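Local coordinates for sporozoite surface protein 2 (Plasmodium vivax, PDB 4HQO) that probably serves as an adhesive receptor on the sporozoite surface for gliding motility, through a metal-binding von Willebrand factor A domain and a thrombospondin type 1 domain, at residues I31-W36 / T96-G101. The protein carries 4 engineered substitutions. Residues are numbered along the deposited sequence; the frame is centred on the assembly and turned at random.
Sequences IGYPNW and TYTPYG
Ile31 meets the 96-101 loop at the root of its side chain alone, its CB lying 4.5 Å from Pro99 CB. Its branches lead away into the core of the von Willebrand factor A domain, toward Val40 and Ile162, and the side chain passes about 5 Å from the bound magnesium ion. Gly32, the N-cap of helix 33-49, gives its carbonyl to the first turn: Trp36 N reaches Gly32 O at 2.9 Å. Pro99 CG packs 3.8 Å from that same oxygen. At Tyr33, CG stands anti to the backbone N, and one ring flank, CD1, lies 3.8 Å from Thr98 CG2, while Pro99 CD sits at the ring edge. Trp36 gives the largest share of this segment's buried area. Its chi1 of -170° likewise sets CG anti to N, and one indole face receives two neighbours. Pro99 CG lies 3.3 Å above the indole plane, displaced toward the rim, and Pro99 CD makes a CH-pi contact, 4.2 Å from the centroid of the five-membered ring of Trp36 and 25° off its normal. Farther out on this face, Tyr97 directs its CD2 edge at the six-membered ring in an edge-to-face pair, the planes inclined at 63°. The Trp36 NE1 proton is not spent on Tyr97 O, where the angle is poor, but on Leu93 O in helix 83-96; Tyr97 OH bonds to Gly27 O. Those bonds hold the indole's pyrrole edge and the Tyr97 hydroxyl tip. Ser28 and Ser30, just before one segment, and Thr103, just after the other, bind magnesium in the metal-ion-dependent adhesion site. Apolar between the segments, the fit thus rests on shape and ring orientation, consistent with fixing the approaches to that site.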
loop_
_atom_site.group_PDB
_atom_site.type_symbol
_atom_site.label_atom_id
_atom_site.label_comp_id
_atom_site.label_asym_id
_atom_site.label_seq_id
_atom_site.Cartn_x
_atom_site.Cartn_y
_atom_site.Cartn_z
ATOM N N ILE A 31 18.635 -21.983 0.115
ATOM C CA ILE A 31 18.862 -21.077 1.236
ATOM C C ILE A 31 19.673 -21.792 2.323
ATOM O O ILE A 31 20.716 -21.304 2.763
ATOM C CB ILE A 31 17.539 -20.549 1.797
ATOM C CG1 ILE A 31 16.802 -19.776 0.706
ATOM C CG2 ILE A 31 17.787 -19.671 3.018
ATOM C CD1 ILE A 31 17.633 -18.661 0.092
ATOM N N GLY A 32 19.214 -22.968 2.725
ATOM C CA GLY A 32 19.960 -23.763 3.681
ATOM C C GLY A 32 19.514 -23.528 5.114
ATOM O O GLY A 32 19.230 -22.403 5.516
ATOM N N TYR A 33 19.446 -24.609 5.881
ATOM C CA TYR A 33 19.080 -24.530 7.281
ATOM C C TYR A 33 20.011 -23.636 8.113
ATOM O O TYR A 33 19.525 -22.775 8.841
ATOM C CB TYR A 33 18.977 -25.929 7.905
ATOM C CG TYR A 33 18.628 -25.888 9.378
ATOM C CD1 TYR A 33 17.333 -25.612 9.788
ATOM C CD2 TYR A 33 19.597 -26.108 10.354
ATOM C CE1 TYR A 33 16.999 -25.567 11.121
ATOM C CE2 TYR A 33 19.274 -26.063 11.704
ATOM C CZ TYR A 33 17.972 -25.788 12.075
ATOM O OH TYR A 33 17.620 -25.734 13.395
ATOM N N PRO A 34 21.342 -23.836 8.021
ATOM C CA PRO A 34 22.181 -22.986 8.869
ATOM C C PRO A 34 21.979 -21.503 8.582
ATOM O O PRO A 34 21.960 -20.710 9.520
ATOM C CB PRO A 34 23.605 -23.421 8.507
ATOM C CG PRO A 34 23.461 -24.808 8.001
ATOM C CD PRO A 34 22.152 -24.822 7.274
ATOM N N ASN A 35 21.794 -21.140 7.316
ATOM C CA ASN A 35 21.560 -19.744 6.962
ATOM C C ASN A 35 20.195 -19.256 7.452
ATOM O O ASN A 35 20.058 -18.115 7.888
ATOM C CB ASN A 35 21.686 -19.540 5.448
ATOM C CG ASN A 35 21.767 -18.082 5.065
ATOM O OD1 ASN A 35 20.748 -17.448 4.794
ATOM N ND2 ASN A 35 22.981 -17.534 5.055
ATOM N N TRP A 36 19.192 -20.126 7.368
ATOM C CA TRP A 36 17.865 -19.854 7.918
ATOM C C TRP A 36 17.950 -19.371 9.385
ATOM O O TRP A 36 17.317 -18.389 9.772
ATOM C CB TRP A 36 17.001 -21.124 7.825
ATOM C CG TRP A 36 15.549 -20.906 8.128
ATOM C CD1 TRP A 36 14.876 -21.285 9.261
ATOM C CD2 TRP A 36 14.588 -20.245 7.296
ATOM N NE1 TRP A 36 13.556 -20.896 9.185
ATOM C CE2 TRP A 36 13.355 -20.262 7.981
ATOM C CE3 TRP A 36 14.650 -19.648 6.023
ATOM C CZ2 TRP A 36 12.200 -19.696 7.451
ATOM C CZ3 TRP A 36 13.500 -19.090 5.497
ATOM C CH2 TRP A 36 12.293 -19.115 6.209
ATOM N N THR A 96 9.839 -24.307 13.428
ATOM C CA THR A 96 9.148 -25.423 12.793
ATOM C C THR A 96 9.340 -25.542 11.275
ATOM O O THR A 96 8.867 -26.495 10.671
ATOM C CB THR A 96 7.635 -25.373 13.076
ATOM O OG1 THR A 96 7.064 -24.239 12.421
ATOM C CG2 THR A 96 7.361 -25.284 14.580
ATOM N N TYR A 97 10.017 -24.584 10.656
ATOM C CA TYR A 97 10.247 -24.659 9.217
ATOM C C TYR A 97 11.723 -24.861 8.890
ATOM O O TYR A 97 12.569 -24.090 9.342
ATOM C CB TYR A 97 9.714 -23.420 8.490
ATOM C CG TYR A 97 9.918 -23.528 6.999
ATOM C CD1 TYR A 97 9.110 -24.355 6.234
ATOM C CD2 TYR A 97 10.948 -22.840 6.362
ATOM C CE1 TYR A 97 9.313 -24.489 4.867
ATOM C CE2 TYR A 97 11.168 -22.980 5.001
ATOM C CZ TYR A 97 10.340 -23.793 4.258
ATOM O OH TYR A 97 10.551 -23.915 2.900
ATOM N N THR A 98 12.027 -25.906 8.122
ATOM C CA THR A 98 13.382 -26.100 7.584
ATOM C C THR A 98 13.328 -25.960 6.073
ATOM O O THR A 98 12.481 -26.580 5.418
ATOM C CB THR A 98 14.040 -27.467 7.982
ATOM O OG1 THR A 98 13.275 -28.550 7.462
ATOM C CG2 THR A 98 14.119 -27.620 9.480
ATOM N N PRO A 99 14.207 -25.112 5.513
ATOM C CA PRO A 99 14.176 -24.839 4.072
ATOM C C PRO A 99 14.357 -26.117 3.265
ATOM O O PRO A 99 15.168 -26.964 3.626
ATOM C CB PRO A 99 15.367 -23.896 3.870
ATOM C CG PRO A 99 15.517 -23.199 5.194
ATOM C CD PRO A 99 15.172 -24.252 6.222
ATOM N N TYR A 100 13.587 -26.259 2.193
ATOM C CA TYR A 100 13.718 -27.400 1.303
ATOM C C TYR A 100 13.109 -27.027 -0.044
ATOM O O TYR A 100 12.309 -26.096 -0.141
ATOM C CB TYR A 100 12.978 -28.624 1.869
ATOM C CG TYR A 100 11.468 -28.514 1.716
ATOM C CD1 TYR A 100 10.700 -27.819 2.658
ATOM C CD2 TYR A 100 10.810 -29.091 0.621
ATOM C CE1 TYR A 100 9.309 -27.705 2.518
ATOM C CE2 TYR A 100 9.432 -28.976 0.465
ATOM C CZ TYR A 100 8.687 -28.283 1.420
ATOM O OH TYR A 100 7.320 -28.176 1.277
ATOM N N GLY A 101 13.483 -27.766 -1.079
ATOM C CA GLY A 101 12.782 -27.690 -2.340
ATOM C C GLY A 101 13.275 -26.633 -3.297
ATOM O O GLY A 101 14.320 -26.013 -3.102
#